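Endo-beta-N-acetylglucosaminidase F1 (PDB 6TCV) probably hydrolyses the chitobiose core of high-mannose N-glycans, and is caught here with a Man9GlcNAc2-asparagine substrate bound. Local coordinates at residues G170-E175 and F404-A409; F174-V179 and V199-A204; V342-W347 and Y360-M365. The protein carries 2 engineered substitutions. All coordinates share one frame; numbering follows the deposited sequence. Where two conformers were deposited one is given.

Contact 1 (G170-E175 and F404-A409); sequences GYLFFE and FAPSPA. With MAN (alpha-D-mannopyranose), chain B; NAG (2-acetamido-2-deoxy-beta-D-glucopyranose), chain C; MAN (alpha-D-mannopyranose), chain D; BMA (beta-D-mannopyranose), chain E.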
# COMPACT_ATOMS: atom_id res chain seq x y z
N GLY A 170 -4.50 9.44 -3.57
CA GLY A 170 -4.97 8.69 -4.72
C GLY A 170 -4.42 7.28 -4.82
O GLY A 170 -3.26 7.02 -4.48
N TYR A 171 -5.24 6.36 -5.31
CA TYR A 171 -4.93 4.93 -5.46
C TYR A 171 -5.37 4.50 -6.85
O TYR A 171 -6.58 4.51 -7.14
CB TYR A 171 -5.68 4.18 -4.37
CG TYR A 171 -5.31 2.71 -4.20
CD1 TYR A 171 -5.73 1.74 -5.08
CD2 TYR A 171 -4.57 2.31 -3.11
CE1 TYR A 171 -5.39 0.40 -4.91
CE2 TYR A 171 -4.25 0.95 -2.92
CZ TYR A 171 -4.66 0.04 -3.83
OH TYR A 171 -4.37 -1.31 -3.68
N LEU A 172 -4.43 4.12 -7.72
CA LEU A 172 -4.72 3.92 -9.13
C LEU A 172 -4.29 2.53 -9.59
O LEU A 172 -3.11 2.19 -9.49
CB LEU A 172 -3.96 4.98 -9.96
CG LEU A 172 -4.27 4.97 -11.45
CD1 LEU A 172 -5.73 5.31 -11.68
CD2 LEU A 172 -3.37 6.00 -12.15
N PHE A 173 -5.19 1.80 -10.21
CA PHE A 173 -4.85 0.53 -10.85
C PHE A 173 -4.59 0.73 -12.33
O PHE A 173 -5.41 1.31 -13.03
CB PHE A 173 -6.00 -0.47 -10.77
CG PHE A 173 -6.37 -0.99 -9.42
CD1 PHE A 173 -7.24 -0.28 -8.60
CD2 PHE A 173 -5.98 -2.28 -9.01
CE1 PHE A 173 -7.71 -0.82 -7.41
CE2 PHE A 173 -6.41 -2.78 -7.78
CZ PHE A 173 -7.27 -2.03 -6.98
N PHE A 174 -3.46 0.19 -12.83
CA PHE A 174 -3.22 0.07 -14.26
C PHE A 174 -3.46 -1.35 -14.73
O PHE A 174 -2.94 -2.31 -14.13
CB PHE A 174 -1.77 0.40 -14.60
CG PHE A 174 -1.47 1.84 -14.55
CD1 PHE A 174 -1.77 2.65 -15.60
CD2 PHE A 174 -0.97 2.41 -13.38
CE1 PHE A 174 -1.53 4.04 -15.52
CE2 PHE A 174 -0.74 3.81 -13.33
CZ PHE A 174 -1.02 4.58 -14.37
N GLU A 175 -4.23 -1.50 -15.81
CA GLU A 175 -4.33 -2.78 -16.51
C GLU A 175 -3.07 -2.91 -17.35
O GLU A 175 -2.98 -2.44 -18.48
CB GLU A 175 -5.59 -2.82 -17.36
CG GLU A 175 -6.88 -3.00 -16.61
CD GLU A 175 -7.36 -4.44 -16.44
OE1 GLU A 175 -6.51 -5.36 -16.36
OE2 GLU A 175 -8.58 -4.65 -16.41
N PHE A 404 -9.40 3.11 -11.66
CA PHE A 404 -9.09 1.83 -12.33
C PHE A 404 -9.05 1.94 -13.83
O PHE A 404 -10.03 2.39 -14.44
CB PHE A 404 -10.11 0.79 -11.85
CG PHE A 404 -9.90 -0.59 -12.39
CD1 PHE A 404 -10.48 -0.97 -13.61
CD2 PHE A 404 -9.11 -1.53 -11.74
CE1 PHE A 404 -10.27 -2.21 -14.13
CE2 PHE A 404 -8.90 -2.77 -12.28
CZ PHE A 404 -9.46 -3.15 -13.48
N ALA A 405 -7.96 1.50 -14.44
CA ALA A 405 -7.80 1.26 -15.88
C ALA A 405 -7.86 2.56 -16.67
O ALA A 405 -8.52 2.59 -17.71
CB ALA A 405 -8.81 0.23 -16.37
N PRO A 406 -7.12 3.60 -16.33
CA PRO A 406 -7.01 4.73 -17.25
C PRO A 406 -6.18 4.33 -18.46
O PRO A 406 -5.27 3.50 -18.36
CB PRO A 406 -6.24 5.75 -16.43
CG PRO A 406 -5.34 4.92 -15.61
CD PRO A 406 -6.16 3.69 -15.22
N SER A 407 -6.43 4.93 -19.61
CA SER A 407 -5.56 4.73 -20.78
C SER A 407 -5.45 6.05 -21.53
O SER A 407 -6.41 6.85 -21.56
CB SER A 407 -6.11 3.68 -21.75
OG SER A 407 -7.40 4.05 -22.21
N PRO A 408 -4.31 6.29 -22.20
CA PRO A 408 -4.14 7.57 -22.90
C PRO A 408 -5.24 7.87 -23.91
O PRO A 408 -5.67 9.02 -24.02
CB PRO A 408 -2.76 7.40 -23.56
CG PRO A 408 -2.02 6.47 -22.60
CD PRO A 408 -3.05 5.52 -22.10
N ALA A 409 -5.75 6.85 -24.62
CA ALA A 409 -6.82 7.09 -25.58
C ALA A 409 -8.09 7.62 -24.95
O ALA A 409 -8.95 8.17 -25.68
CB ALA A 409 -7.11 5.84 -26.41
C1 MAN B . -11.38 -5.98 -20.51
C2 MAN B . -10.70 -6.24 -21.84
C3 MAN B . -9.18 -6.16 -21.65
C4 MAN B . -8.85 -4.79 -21.04
C5 MAN B . -9.61 -4.53 -19.74
C6 MAN B . -9.45 -3.12 -19.19
O2 MAN B . -11.03 -5.23 -22.80
O3 MAN B . -8.48 -6.37 -22.87
O4 MAN B . -7.47 -4.69 -20.69
O5 MAN B . -11.02 -4.72 -19.98
O6 MAN B . -10.09 -2.98 -17.92
C1 NAG C . -13.54 -5.93 -11.32
C2 NAG C . -12.05 -6.25 -11.24
C3 NAG C . -11.39 -6.51 -12.59
C4 NAG C . -12.35 -6.19 -13.72
C5 NAG C . -12.98 -4.84 -13.45
C6 NAG C . -13.85 -4.32 -14.58
C7 NAG C . -10.52 -5.41 -9.50
C8 NAG C . -9.95 -4.16 -8.85
N2 NAG C . -11.36 -5.20 -10.51
O3 NAG C . -10.99 -7.88 -12.67
O4 NAG C . -11.58 -6.12 -14.93
O5 NAG C . -13.84 -4.93 -12.29
O6 NAG C . -14.49 -3.15 -14.20
O7 NAG C . -10.24 -6.55 -9.12
C1 MAN D . -6.41 -11.52 -17.61
C2 MAN D . -5.07 -12.24 -17.56
C3 MAN D . -4.54 -12.19 -16.14
C4 MAN D . -4.48 -10.77 -15.61
C5 MAN D . -5.82 -10.06 -15.78
C6 MAN D . -5.75 -8.57 -15.51
O2 MAN D . -4.19 -11.61 -18.52
O3 MAN D . -3.22 -12.73 -16.11
O4 MAN D . -4.22 -10.78 -14.21
O5 MAN D . -6.27 -10.19 -17.15
O6 MAN D . -7.03 -7.96 -15.75
C1 BMA E . -12.11 -6.79 -16.04
C2 BMA E . -11.33 -6.41 -17.28
C3 BMA E . -11.86 -7.16 -18.49
C4 BMA E . -11.95 -8.66 -18.21
C5 BMA E . -12.66 -8.93 -16.89
C6 BMA E . -12.61 -10.38 -16.46
O2 BMA E . -9.96 -6.81 -17.07
O3 BMA E . -11.02 -7.03 -19.64
O4 BMA E . -12.70 -9.34 -19.22
O5 BMA E . -12.03 -8.19 -15.83
O6 BMA E . -11.21 -10.76 -16.43
O HOH W 1 -5.01 0.81 -17.48
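F173 and F404 form a parallel beta bridge that joins strand 169-175 to the end of strand 400-404, in a buried position beside the bound glycan. The bridge rests on a nearly straight backbone hydrogen bond, A405 N to F173 O at 2.9 Å. Both phenylalanines project to the same face of the sheet. With CG anti to the backbone N (chi1 -177°), F404 brings its CD2 within 3.4 Å of F173 CB, and the two ring planes are inclined at 57°. The acetamido methyl C8 of the NAG lies over one face of F173. These strands are the first and last of the (beta/alpha)8 barrel expected of a GH18 enzyme, so their pairing closes it. Beyond F404, A405 takes a positive phi that turns the chain out of the strand and lays P406 against the opposite face. There its ring packs beside L172, with P406 CD 3.9 Å from L172 CD1, and its CG meets F174 CE1. E175, at the glycan end, bends at chi2; its OE2 accepts from BMA O2 at 2.6 Å and from chain B MAN O6 at 2.7 Å, while OE1 takes O6 of the chain D mannose at 2.7 Å.

Contact 2 (F174-V179 and V199-A204); sequences FEVNDV and VVLFAA. With MAN (alpha-D-mannopyranose), chain D; MAN (alpha-D-mannopyranose), chain B; NAG (2-acetamido-2-deoxy-beta-D-glucopyranose), chain C; MAN (alpha-D-mannopyranose), chain F.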
# COMPACT_ATOMS: atom_id res chain seq x y z
N PHE A 174 -3.46 0.19 -12.83
CA PHE A 174 -3.22 0.07 -14.26
C PHE A 174 -3.46 -1.35 -14.73
O PHE A 174 -2.94 -2.31 -14.13
CB PHE A 174 -1.77 0.40 -14.60
CG PHE A 174 -1.47 1.84 -14.55
CD1 PHE A 174 -1.77 2.65 -15.60
CD2 PHE A 174 -0.97 2.41 -13.38
CE1 PHE A 174 -1.53 4.04 -15.52
CE2 PHE A 174 -0.74 3.81 -13.33
CZ PHE A 174 -1.02 4.58 -14.37
N GLU A 175 -4.23 -1.50 -15.81
CA GLU A 175 -4.33 -2.78 -16.51
C GLU A 175 -3.07 -2.91 -17.35
O GLU A 175 -2.98 -2.44 -18.48
CB GLU A 175 -5.59 -2.82 -17.36
CG GLU A 175 -6.88 -3.00 -16.61
CD GLU A 175 -7.36 -4.44 -16.44
OE1 GLU A 175 -6.51 -5.36 -16.36
OE2 GLU A 175 -8.58 -4.65 -16.41
N VAL A 176 -2.03 -3.50 -16.76
CA VAL A 176 -0.71 -3.52 -17.39
C VAL A 176 -0.64 -4.43 -18.59
O VAL A 176 0.36 -4.40 -19.31
CB VAL A 176 0.40 -3.81 -16.36
CG1 VAL A 176 0.45 -2.72 -15.32
CG2 VAL A 176 0.28 -5.21 -15.71
N ASN A 177 -1.66 -5.25 -18.86
CA ASN A 177 -1.74 -5.92 -20.14
C ASN A 177 -1.70 -4.91 -21.27
O ASN A 177 -1.29 -5.22 -22.41
CB ASN A 177 -2.93 -6.85 -20.27
CG ASN A 177 -2.83 -8.05 -19.42
OD1 ASN A 177 -1.75 -8.50 -19.05
ND2 ASN A 177 -3.97 -8.62 -19.11
N ASP A 178 -2.25 -3.70 -21.00
CA ASP A 178 -2.47 -2.74 -22.04
C ASP A 178 -1.75 -1.40 -21.85
O ASP A 178 -1.33 -0.81 -22.85
CB ASP A 178 -3.98 -2.34 -22.21
CG ASP A 178 -4.90 -3.50 -22.50
OD1 ASP A 178 -4.42 -4.49 -23.04
OD2 ASP A 178 -6.10 -3.27 -22.46
N VAL A 179 -1.54 -0.95 -20.63
CA VAL A 179 -1.12 0.43 -20.35
C VAL A 179 0.13 0.43 -19.50
O VAL A 179 0.22 -0.23 -18.45
CB VAL A 179 -2.26 1.23 -19.67
CG1 VAL A 179 -1.83 2.66 -19.35
CG2 VAL A 179 -3.51 1.28 -20.61
N VAL A 199 0.03 3.33 -6.84
CA VAL A 199 -0.40 2.69 -8.08
C VAL A 199 -0.23 1.19 -7.98
O VAL A 199 0.64 0.72 -7.25
CB VAL A 199 0.33 3.26 -9.30
CG1 VAL A 199 0.21 4.80 -9.38
CG2 VAL A 199 1.76 2.83 -9.35
N VAL A 200 -1.11 0.47 -8.65
CA VAL A 200 -1.12 -0.99 -8.65
C VAL A 200 -0.88 -1.52 -10.05
O VAL A 200 -1.54 -1.11 -11.02
CB VAL A 200 -2.45 -1.52 -8.10
CG1 VAL A 200 -2.47 -3.05 -8.10
CG2 VAL A 200 -2.72 -1.00 -6.72
N LEU A 201 0.03 -2.49 -10.15
CA LEU A 201 0.25 -3.25 -11.38
C LEU A 201 -0.75 -4.38 -11.42
O LEU A 201 -0.56 -5.42 -10.76
CB LEU A 201 1.68 -3.76 -11.42
CG LEU A 201 2.74 -2.71 -11.09
CD1 LEU A 201 4.13 -3.37 -11.11
CD2 LEU A 201 2.68 -1.49 -12.00
N PHE A 202 -1.85 -4.19 -12.16
CA PHE A 202 -2.98 -5.13 -12.15
C PHE A 202 -2.86 -5.99 -13.40
O PHE A 202 -3.05 -5.50 -14.52
CB PHE A 202 -4.29 -4.34 -12.12
CG PHE A 202 -5.51 -5.20 -11.87
CD1 PHE A 202 -5.86 -5.54 -10.57
CD2 PHE A 202 -6.34 -5.57 -12.91
CE1 PHE A 202 -6.99 -6.29 -10.35
CE2 PHE A 202 -7.48 -6.31 -12.70
CZ PHE A 202 -7.81 -6.65 -11.42
N ALA A 203 -2.56 -7.28 -13.26
CA ALA A 203 -2.27 -8.00 -12.00
C ALA A 203 -1.46 -9.23 -12.26
O ALA A 203 -1.69 -9.94 -13.27
CB ALA A 203 -3.56 -8.45 -11.29
N ALA A 204 -0.56 -9.54 -11.32
CA ALA A 204 -0.04 -10.90 -11.20
C ALA A 204 -1.17 -11.78 -10.66
O ALA A 204 -2.16 -11.31 -10.13
CB ALA A 204 1.15 -10.94 -10.22
C1 MAN D . -6.41 -11.52 -17.61
C2 MAN D . -5.07 -12.24 -17.56
C3 MAN D . -4.54 -12.19 -16.14
C4 MAN D . -4.48 -10.77 -15.61
C5 MAN D . -5.82 -10.06 -15.78
C6 MAN D . -5.75 -8.57 -15.51
O2 MAN D . -4.19 -11.61 -18.52
O3 MAN D . -3.22 -12.73 -16.11
O4 MAN D . -4.22 -10.78 -14.21
O5 MAN D . -6.27 -10.19 -17.15
O6 MAN D . -7.03 -7.96 -15.75
C1 MAN B . -11.38 -5.98 -20.51
C2 MAN B . -10.70 -6.24 -21.84
C3 MAN B . -9.18 -6.16 -21.65
C4 MAN B . -8.85 -4.79 -21.04
C5 MAN B . -9.61 -4.53 -19.74
C6 MAN B . -9.45 -3.12 -19.19
O2 MAN B . -11.03 -5.23 -22.80
O3 MAN B . -8.48 -6.37 -22.87
O4 MAN B . -7.47 -4.69 -20.69
O5 MAN B . -11.02 -4.72 -19.98
O6 MAN B . -10.09 -2.98 -17.92
C1 NAG C . -13.54 -5.93 -11.32
C2 NAG C . -12.05 -6.25 -11.24
C3 NAG C . -11.39 -6.51 -12.59
C4 NAG C . -12.35 -6.19 -13.72
C5 NAG C . -12.98 -4.84 -13.45
C6 NAG C . -13.85 -4.32 -14.58
C7 NAG C . -10.52 -5.41 -9.50
C8 NAG C . -9.95 -4.16 -8.85
N2 NAG C . -11.36 -5.20 -10.51
O3 NAG C . -10.99 -7.88 -12.67
O4 NAG C . -11.58 -6.12 -14.93
O5 NAG C . -13.84 -4.93 -12.29
O6 NAG C . -14.49 -3.15 -14.20
O7 NAG C . -10.24 -6.55 -9.12
C1 MAN F . -3.42 -12.54 -19.27
C2 MAN F . -2.53 -11.77 -20.24
C3 MAN F . -3.37 -11.14 -21.35
C4 MAN F . -4.23 -12.20 -22.02
C5 MAN F . -5.08 -12.86 -20.95
C6 MAN F . -5.93 -13.99 -21.48
O2 MAN F . -1.54 -12.66 -20.77
O3 MAN F . -2.50 -10.49 -22.26
O4 MAN F . -5.09 -11.61 -22.99
O5 MAN F . -4.23 -13.46 -19.97
O6 MAN F . -6.83 -14.46 -20.46
O HOH W 2 -3.98 -5.97 -17.23
O HOH W 3 -2.20 -8.07 -16.17
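F174 and E175 pair in parallel with L201 and F202, with side chains on both faces. F174 N donates to V200 O, F202 N to F174 O, and V176 N to F202 O at a longer 3.2 Å. On the apolar face of F174 and L201, the ring edge of F174 at CE2 meets V199 CG1. V176 extends this greasy surface: its CG1, anti to the carbonyl carbon (chi1 -62°), sits over L201 CA (4.0 Å) and its CG2 near F202 O, and helix 221-228 packs on it. The other face belongs to the sugars. F202 has CG anti to its own N (chi1 -171°), which brings the ring to the glycan, CZ 3.3 Å from NAG O7; E175 OE1 lies in the ring plane at the edge, 3.5 Å from F202 CD2, and A203 CB sits over the rim of one face. The peptide between F202 and A203 is cis, and A203 O accepts from O4 of the chain D mannose at 2.8 Å. Past an inverse gamma turn centred on E175, N177 ND2 donates to O2 of that mannose, and D178 OD2 accepts from O4 of the chain B mannose at 2.7 Å. A water that accepts from N177 N lies close to E175 OE1 and F202 O. Without the E175 carboxylate, as with an alanine here, O2 of the beta-mannose and O6 of the chain B and D mannoses would probably lose their acceptor. Carboxylates and a carbonyl accepting from sugar hydroxyls, with the F202 ring edge among them, are consistent with recognition of a branched mannose core.

Contact 3 (V342-W347 and Y360-M365); sequences VDAKEW and YPIGQM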
# COMPACT_ATOMS: atom_id res chain seq x y z
N VAL A 342 -4.62 -9.91 16.76
CA VAL A 342 -4.07 -8.67 16.25
C VAL A 342 -5.11 -8.00 15.38
O VAL A 342 -5.62 -8.60 14.41
CB VAL A 342 -2.79 -8.91 15.42
CG1 VAL A 342 -2.22 -7.63 14.91
CG2 VAL A 342 -1.73 -9.64 16.26
N ASP A 343 -5.41 -6.73 15.70
CA ASP A 343 -6.43 -5.98 14.99
C ASP A 343 -6.03 -5.60 13.59
O ASP A 343 -4.86 -5.31 13.31
CB ASP A 343 -6.72 -4.71 15.77
CG ASP A 343 -7.85 -3.92 15.16
OD1 ASP A 343 -8.98 -4.23 15.50
OD2 ASP A 343 -7.54 -2.88 14.50
N ALA A 344 -7.05 -5.56 12.73
CA ALA A 344 -6.86 -5.26 11.32
C ALA A 344 -6.15 -3.94 11.02
O ALA A 344 -5.52 -3.83 9.97
CB ALA A 344 -8.22 -5.24 10.61
N LYS A 345 -6.22 -2.93 11.90
CA LYS A 345 -5.47 -1.70 11.62
C LYS A 345 -3.98 -1.98 11.43
O LYS A 345 -3.27 -1.23 10.73
CB LYS A 345 -5.71 -0.64 12.64
CG LYS A 345 -5.26 0.74 12.22
CD LYS A 345 -5.57 1.81 13.29
CE LYS A 345 -4.99 3.13 12.89
NZ LYS A 345 -5.30 4.20 13.87
N GLU A 346 -3.48 -3.05 12.03
CA GLU A 346 -2.06 -3.39 11.96
C GLU A 346 -1.71 -4.08 10.65
O GLU A 346 -0.51 -4.26 10.39
CB GLU A 346 -1.70 -4.31 13.12
CG GLU A 346 -1.91 -3.79 14.54
CD GLU A 346 -0.77 -2.96 15.12
OE1 GLU A 346 0.32 -2.84 14.50
OE2 GLU A 346 -0.89 -2.54 16.32
N TRP A 347 -2.68 -4.57 9.86
CA TRP A 347 -2.37 -5.36 8.67
C TRP A 347 -3.22 -5.07 7.44
O TRP A 347 -3.02 -5.73 6.42
CB TRP A 347 -2.27 -6.89 8.98
CG TRP A 347 -3.31 -7.44 9.90
CD1 TRP A 347 -3.21 -7.61 11.23
CD2 TRP A 347 -4.62 -7.91 9.52
NE1 TRP A 347 -4.39 -8.12 11.74
CE2 TRP A 347 -5.28 -8.29 10.69
CE3 TRP A 347 -5.31 -8.01 8.29
CZ2 TRP A 347 -6.59 -8.79 10.68
CZ3 TRP A 347 -6.61 -8.49 8.29
CH2 TRP A 347 -7.23 -8.86 9.47
N TYR A 360 -15.45 0.64 3.90
CA TYR A 360 -15.78 0.84 5.29
C TYR A 360 -14.67 0.24 6.14
O TYR A 360 -14.07 -0.77 5.75
CB TYR A 360 -17.13 0.18 5.73
CG TYR A 360 -17.18 -1.32 5.51
CD1 TYR A 360 -17.40 -1.89 4.24
CD2 TYR A 360 -16.90 -2.19 6.56
CE1 TYR A 360 -17.35 -3.29 4.07
CE2 TYR A 360 -16.85 -3.55 6.37
CZ TYR A 360 -17.06 -4.07 5.13
OH TYR A 360 -16.98 -5.46 4.97
N PRO A 361 -14.42 0.81 7.32
CA PRO A 361 -13.39 0.28 8.23
C PRO A 361 -13.89 -0.87 9.10
O PRO A 361 -15.09 -0.93 9.42
CB PRO A 361 -13.04 1.49 9.10
CG PRO A 361 -14.37 2.24 9.17
CD PRO A 361 -15.00 2.08 7.80
N ILE A 362 -12.96 -1.73 9.52
CA ILE A 362 -13.24 -2.74 10.53
C ILE A 362 -12.21 -2.65 11.66
O ILE A 362 -11.16 -2.06 11.51
CB ILE A 362 -13.29 -4.15 9.93
CG1 ILE A 362 -11.96 -4.55 9.35
CG2 ILE A 362 -14.37 -4.18 8.83
CD1 ILE A 362 -11.91 -5.96 8.76
N GLY A 363 -12.51 -3.29 12.78
CA GLY A 363 -11.57 -3.21 13.89
C GLY A 363 -11.34 -1.79 14.34
O GLY A 363 -12.29 -1.01 14.49
N GLN A 364 -10.07 -1.44 14.57
CA GLN A 364 -9.69 -0.09 14.96
C GLN A 364 -9.51 0.84 13.77
O GLN A 364 -9.18 2.01 13.97
CB GLN A 364 -8.37 -0.07 15.77
CG GLN A 364 -8.45 -0.66 17.16
CD GLN A 364 -7.14 -0.58 17.95
OE1 GLN A 364 -6.47 0.45 17.99
NE2 GLN A 364 -6.78 -1.69 18.57
N MET A 365 -9.65 0.33 12.53
CA MET A 365 -9.45 1.20 11.39
C MET A 365 -10.48 2.32 11.42
O MET A 365 -11.51 2.24 12.10
CB MET A 365 -9.74 0.42 10.10
CG MET A 365 -8.84 -0.76 9.88
SD MET A 365 -9.35 -1.85 8.54
CE MET A 365 -9.02 -0.83 7.09
O HOH W 4 -7.82 3.91 15.28
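The carboxylate of D343 and the backbone N-H of Q364 make the polar link between these two segments. D343 swings CG anti to its backbone N (chi1 -175°), and OD2 offers its syn lone pair to Q364 N at 2.9 Å; a second bond from Q364 N to OD1 is weak. D343 OD2 also accepts from K345 N at 2.9 Å, closing an Asx turn at the start of the short 3-10 segment 344-346. The two donors come from opposite faces of the carboxylate plane, which should fix its rotation, and aspartate is short enough to serve both segments at once. G363 suits its place for two reasons: its positive phi favours glycine, and a beta carbon would collide with D343 OD1. G363 CA already lies 3.2 Å from D343 OD1.

Apolar contact comes from the small methyl of A344, whose CB meets I362 CG1 at 4.0 Å and M365 SD at 4.1 Å. M365 has CG anti to its carbonyl carbon (chi1 -62°), alongside K345 CA. On the same segment as A344, W347 lays one face of its indole over A344 CA and donates NE1 to V342 O, from above the carbonyl plane; its other neighbours include helix 306-319.

Water completes the set. The fully extended K345 runs past Q364 O, with K345 CD 3.7 Å away, and a water joins NZ to that carbonyl. NZ also binds S30 O, which, with the bond from V33 N to E346, ties this loop to the N-terminal domain region.

A type II' beta turn from I362 to M365, with glycine at its second position, is thus pinned by an Asx turn, fastening the approach to barrel strand 350-353 to the loop that leaves it.

Overall arrangement
Contacts 1 and 2 are two sides of one strand: 169-175 pairs with 400-404 in the first and with 198-209 in the second, so F174 and E175 belong to both. Their centres lie 8 Å apart, and L172 O to V200 N, at 2.8 Å, is a probable hydrogen bond between them. Together they shape the end of the barrel that holds the glycan, each touching the NAG and the mannoses of chains B and D. Contact 3 is centred about 27 Å from either and lies on the opposite side of the chain's centre from contact 2. Its loops flank strand 350-353, whose V352 touches F173, yet contacts 1 and 3 stay about 11 Å apart at their nearest atoms.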